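ICChI, a glycosylated chitinase (Ipomoea carnea, PDB 6IDN) probably hydrolyses the beta-1,4 linkages of chitin as a glycosylated plant family 18 glycosidase that also has lysozyme activity. Local coordinates at residues Glu13-Tyr25 with Leu60-Ile72. Numbering follows the deposited sequence.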
loop_
_atom_site.group_PDB
_atom_site.type_symbol
_atom_site.label_atom_id
_atom_site.label_comp_id
_atom_site.label_asym_id
_atom_site.label_seq_id
_atom_site.Cartn_x
_atom_site.Cartn_y
_atom_site.Cartn_z
ATOM N N GLU A 13 -8.413 -4.375 15.034
ATOM C CA GLU A 13 -7.061 -4.835 14.742
ATOM C C GLU A 13 -6.005 -4.184 15.621
ATOM O O GLU A 13 -4.816 -4.472 15.448
ATOM C CB GLU A 13 -6.722 -4.594 13.270
ATOM C CG GLU A 13 -6.461 -3.137 12.916
ATOM C CD GLU A 13 -6.708 -2.869 11.455
ATOM O OE1 GLU A 13 -6.422 -3.772 10.640
ATOM O OE2 GLU A 13 -7.190 -1.764 11.112
ATOM N N GLY A 14 -6.401 -3.349 16.573
ATOM C CA GLY A 14 -5.449 -2.635 17.394
ATOM C C GLY A 14 -5.209 -1.221 16.885
ATOM O O GLY A 14 -5.494 -0.882 15.734
ATOM N N SER A 15 -4.685 -0.380 17.776
ATOM C CA SER A 15 -4.377 0.991 17.399
ATOM C C SER A 15 -3.165 1.028 16.472
ATOM O O SER A 15 -2.420 0.052 16.323
ATOM C CB SER A 15 -4.124 1.848 18.645
ATOM O OG SER A 15 -2.912 1.481 19.286
ATOM N N LEU A 16 -2.986 2.169 15.812
ATOM C CA LEU A 16 -1.800 2.332 14.982
ATOM C C LEU A 16 -0.539 2.253 15.832
ATOM O O LEU A 16 0.458 1.649 15.425
ATOM C CB LEU A 16 -1.880 3.659 14.229
ATOM C CG LEU A 16 -0.722 4.001 13.303
ATOM C CD1 LEU A 16 -0.602 3.031 12.126
ATOM C CD2 LEU A 16 -0.887 5.442 12.811
ATOM N N ARG A 17 -0.573 2.838 17.034
ATOM C CA ARG A 17 0.574 2.750 17.935
ATOM C C ARG A 17 0.895 1.300 18.282
ATOM O O ARG A 17 2.058 0.890 18.258
ATOM C CB ARG A 17 0.315 3.554 19.215
ATOM C CG ARG A 17 1.417 3.376 20.267
ATOM C CD ARG A 17 1.131 4.106 21.582
ATOM N NE ARG A 17 1.111 5.554 21.399
ATOM C CZ ARG A 17 2.166 6.345 21.564
ATOM N NH1 ARG A 17 3.332 5.831 21.928
ATOM N NH2 ARG A 17 2.053 7.651 21.364
ATOM N N GLU A 18 -0.129 0.514 18.620
ATOM C CA GLU A 18 0.099 -0.892 18.938
ATOM C C GLU A 18 0.634 -1.646 17.730
ATOM O O GLU A 18 1.491 -2.531 17.859
ATOM C CB GLU A 18 -1.197 -1.530 19.433
ATOM C CG GLU A 18 -1.593 -1.083 20.834
ATOM C CD GLU A 18 -3.023 -1.436 21.180
ATOM O OE1 GLU A 18 -3.804 -1.786 20.274
ATOM O OE2 GLU A 18 -3.369 -1.377 22.376
ATOM N N THR A 19 0.124 -1.316 16.549
ATOM C CA THR A 19 0.629 -1.930 15.330
ATOM C C THR A 19 2.115 -1.643 15.153
ATOM O O THR A 19 2.913 -2.551 14.882
ATOM C CB THR A 19 -0.193 -1.415 14.153
ATOM O OG1 THR A 19 -1.554 -1.830 14.342
ATOM C CG2 THR A 19 0.337 -1.958 12.819
ATOM N N CYS A 20 2.516 -0.386 15.336
ATOM C CA CYS A 20 3.932 -0.066 15.229
ATOM C C CYS A 20 4.736 -0.739 16.332
ATOM O O CYS A 20 5.868 -1.176 16.100
ATOM C CB CYS A 20 4.126 1.448 15.247
ATOM S SG CYS A 20 3.517 2.166 13.729
ATOM N N ASP A 21 4.167 -0.838 17.537
ATOM C CA ASP A 21 4.877 -1.429 18.664
ATOM C C ASP A 21 5.063 -2.945 18.550
ATOM O O ASP A 21 5.747 -3.531 19.394
ATOM C CB ASP A 21 4.147 -1.077 19.961
ATOM C CG ASP A 21 4.587 0.271 20.540
ATOM O OD1 ASP A 21 5.744 0.679 20.313
ATOM O OD2 ASP A 21 3.772 0.926 21.228
ATOM N N THR A 22 4.496 -3.607 17.541
ATOM C CA THR A 22 4.879 -4.995 17.302
ATOM C C THR A 22 6.336 -5.106 16.885
ATOM O O THR A 22 6.937 -6.176 17.054
ATOM C CB THR A 22 4.005 -5.643 16.220
ATOM O OG1 THR A 22 4.327 -5.093 14.933
ATOM C CG2 THR A 22 2.538 -5.438 16.526
ATOM N N ASP A 23 6.907 -4.025 16.346
ATOM C CA ASP A 23 8.261 -3.997 15.808
ATOM C C ASP A 23 8.438 -4.990 14.660
ATOM O O ASP A 23 9.564 -5.322 14.283
ATOM C CB ASP A 23 9.294 -4.230 16.920
ATOM C CG ASP A 23 9.316 -3.092 17.922
ATOM O OD1 ASP A 23 9.242 -1.928 17.480
ATOM O OD2 ASP A 23 9.394 -3.350 19.142
ATOM N N ASP A 24 7.325 -5.456 14.087
ATOM C CA ASP A 24 7.357 -6.350 12.934
ATOM C C ASP A 24 7.301 -5.614 11.607
ATOM O O ASP A 24 7.650 -6.204 10.576
ATOM C CB ASP A 24 6.183 -7.338 12.987
ATOM C CG ASP A 24 6.418 -8.476 13.960
ATOM O OD1 ASP A 24 7.566 -8.643 14.422
ATOM O OD2 ASP A 24 5.454 -9.210 14.273
ATOM N N TYR A 25 6.863 -4.355 11.596
ATOM C CA TYR A 25 6.562 -3.656 10.351
ATOM C C TYR A 25 7.490 -2.470 10.144
ATOM O O TYR A 25 7.794 -1.719 11.082
ATOM C CB TYR A 25 5.113 -3.177 10.324
ATOM C CG TYR A 25 4.134 -4.210 10.816
ATOM C CD1 TYR A 25 4.042 -5.454 10.204
ATOM C CD2 TYR A 25 3.312 -3.959 11.920
ATOM C CE1 TYR A 25 3.147 -6.404 10.647
ATOM C CE2 TYR A 25 2.410 -4.909 12.363
ATOM C CZ TYR A 25 2.333 -6.129 11.732
ATOM O OH TYR A 25 1.442 -7.080 12.169
ATOM N N LEU A 60 -4.698 10.821 15.533
ATOM C CA LEU A 60 -3.760 9.884 14.925
ATOM C C LEU A 60 -2.401 10.520 14.673
ATOM O O LEU A 60 -1.399 9.803 14.579
ATOM C CB LEU A 60 -4.337 9.335 13.619
ATOM C CG LEU A 60 -5.303 8.161 13.795
ATOM C CD1 LEU A 60 -5.920 7.783 12.454
ATOM C CD2 LEU A 60 -4.595 6.957 14.422
ATOM N N SER A 61 -2.358 11.849 14.565
ATOM C CA SER A 61 -1.103 12.573 14.387
ATOM C C SER A 61 -0.037 12.100 15.371
ATOM O O SER A 61 1.106 11.829 14.989
ATOM C CB SER A 61 -1.365 14.072 14.554
ATOM O OG SER A 61 -0.399 14.853 13.882
ATOM N N SER A 62 -0.395 12.000 16.653
ATOM C CA SER A 62 0.591 11.620 17.656
ATOM C C SER A 62 1.078 10.192 17.446
ATOM O O SER A 62 2.252 9.891 17.694
ATOM C CB SER A 62 0.004 11.782 19.061
ATOM O OG SER A 62 -0.186 13.155 19.381
ATOM N N GLU A 63 0.194 9.300 16.993
ATOM C CA GLU A 63 0.593 7.915 16.768
ATOM C C GLU A 63 1.411 7.782 15.486
ATOM O O GLU A 63 2.371 7.002 15.438
ATOM C CB GLU A 63 -0.646 7.014 16.738
ATOM C CG GLU A 63 -1.505 7.171 17.999
ATOM C CD GLU A 63 -2.572 6.102 18.183
ATOM O OE1 GLU A 63 -2.488 5.039 17.538
ATOM O OE2 GLU A 63 -3.493 6.328 19.001
ATOM N N ILE A 64 1.055 8.543 14.449
ATOM C CA ILE A 64 1.878 8.597 13.241
ATOM C C ILE A 64 3.270 9.107 13.590
ATOM O O ILE A 64 4.288 8.522 13.201
ATOM C CB ILE A 64 1.202 9.480 12.173
ATOM C CG1 ILE A 64 -0.132 8.871 11.719
ATOM C CG2 ILE A 64 2.121 9.689 10.960
ATOM C CD1 ILE A 64 -1.045 9.866 10.998
ATOM N N SER A 65 3.337 10.206 14.345
ATOM C CA SER A 65 4.636 10.732 14.745
ATOM C C SER A 65 5.435 9.688 15.514
ATOM O O SER A 65 6.650 9.556 15.321
ATOM C CB SER A 65 4.451 11.991 15.588
ATOM O OG SER A 65 5.684 12.664 15.751
ATOM N N TYR A 66 4.770 8.946 16.395
ATOM C CA TYR A 66 5.461 7.925 17.174
ATOM C C TYR A 66 5.971 6.806 16.271
ATOM O O TYR A 66 7.121 6.369 16.400
ATOM C CB TYR A 66 4.531 7.374 18.251
ATOM C CG TYR A 66 5.092 6.169 18.964
ATOM C CD1 TYR A 66 6.043 6.312 19.972
ATOM C CD2 TYR A 66 4.677 4.887 18.626
ATOM C CE1 TYR A 66 6.560 5.200 20.623
ATOM C CE2 TYR A 66 5.184 3.773 19.275
ATOM C CZ TYR A 66 6.125 3.938 20.273
ATOM O OH TYR A 66 6.640 2.828 20.912
ATOM N N CYS A 67 5.133 6.338 15.344
ATOM C CA CYS A 67 5.580 5.331 14.384
ATOM C C CYS A 67 6.800 5.817 13.618
ATOM O O CYS A 67 7.781 5.087 13.459
ATOM C CB CYS A 67 4.453 4.992 13.412
ATOM S SG CYS A 67 3.085 4.115 14.128
ATOM N N LYS A 68 6.754 7.060 13.134
ATOM C CA LYS A 68 7.882 7.583 12.370
ATOM C C LYS A 68 9.136 7.713 13.230
ATOM O O LYS A 68 10.249 7.503 12.732
ATOM C CB LYS A 68 7.494 8.919 11.729
ATOM C CG LYS A 68 6.384 8.774 10.679
ATOM C CD LYS A 68 5.778 10.121 10.308
ATOM C CE LYS A 68 6.836 11.060 9.736
ATOM N NZ LYS A 68 6.249 12.369 9.332
ATOM N N SER A 69 8.981 8.027 14.521
ATOM C CA SER A 69 10.137 8.102 15.408
ATOM C C SER A 69 10.856 6.764 15.519
ATOM O O SER A 69 12.042 6.737 15.861
ATOM C CB SER A 69 9.716 8.591 16.797
ATOM O OG SER A 69 9.209 7.534 17.594
ATOM N N LYS A 70 10.182 5.658 15.212
ATOM C CA LYS A 70 10.813 4.346 15.222
ATOM C C LYS A 70 11.365 3.945 13.859
ATOM O O LYS A 70 11.750 2.785 13.679
ATOM C CB LYS A 70 9.819 3.289 15.711
ATOM C CG LYS A 70 9.314 3.550 17.121
ATOM C CD LYS A 70 8.032 2.785 17.414
ATOM C CE LYS A 70 8.241 1.276 17.431
ATOM N NZ LYS A 70 9.287 0.826 18.393
ATOM N N GLY A 71 11.412 4.871 12.903
ATOM C CA GLY A 71 11.876 4.565 11.566
ATOM C C GLY A 71 10.860 3.895 10.674
ATOM O O GLY A 71 11.234 3.382 9.616
ATOM N N ILE A 72 9.598 3.876 11.064
ATOM C CA ILE A 72 8.545 3.261 10.265
ATOM C C ILE A 72 7.960 4.317 9.336
ATOM O O ILE A 72 7.642 5.430 9.768
ATOM C CB ILE A 72 7.463 2.654 11.176
ATOM C CG1 ILE A 72 8.081 1.569 12.069
ATOM C CG2 ILE A 72 6.299 2.129 10.347
ATOM C CD1 ILE A 72 7.209 1.144 13.233
HETATM O O HOH W 1 -4.927 4.317 16.268
HETATM O O HOH W 2 -1.676 5.302 21.619
#
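C20 and C67 join two neighbouring outer helices of the TIM barrel, 16-21 and 60-69, which run nearly parallel (11°) with axes 9.1 Å apart. The disulfide ties them beside I28 of strand 27-36, on which L16, C20 and I72 rest. Beside it the branched L16 fits as a knob among L60, E63, I64 and C67; with CG anti to its backbone N, its CD2 lies 3.7 Å from I64 CG1. I72 CD1 packs on C20 CB. E63 is long enough to serve the start of the other helix, where backbone N-H groups lack partners within the helix: its OE1 accepts from R17 N at 3.0 Å, met on the anti side and 32° out of the carboxylate plane, while a water links it to L16 N. Toward solvent, R17 bends at chi3 to lay its guanidinium over one face of the Y66 ring in a cation-pi contact, NH1 above the ring centre and R17 CZ 4.2 Å from the centroid of the Y66 ring, the two planes 33° apart. At the edge of that ring, Y66 OH donates to D21 OD1, at a refined 2.4 Å that is unusually short and whose exact length is doubtful. A leucine in place of Y66 would probably leave D21 without this donor and R17 without its aromatic platform. K70, flexible enough to fold back at chi3 and chi4, ends in a salt bridge, its NZ 2.9 Å from D23 OD1, which it meets on the syn lone pair.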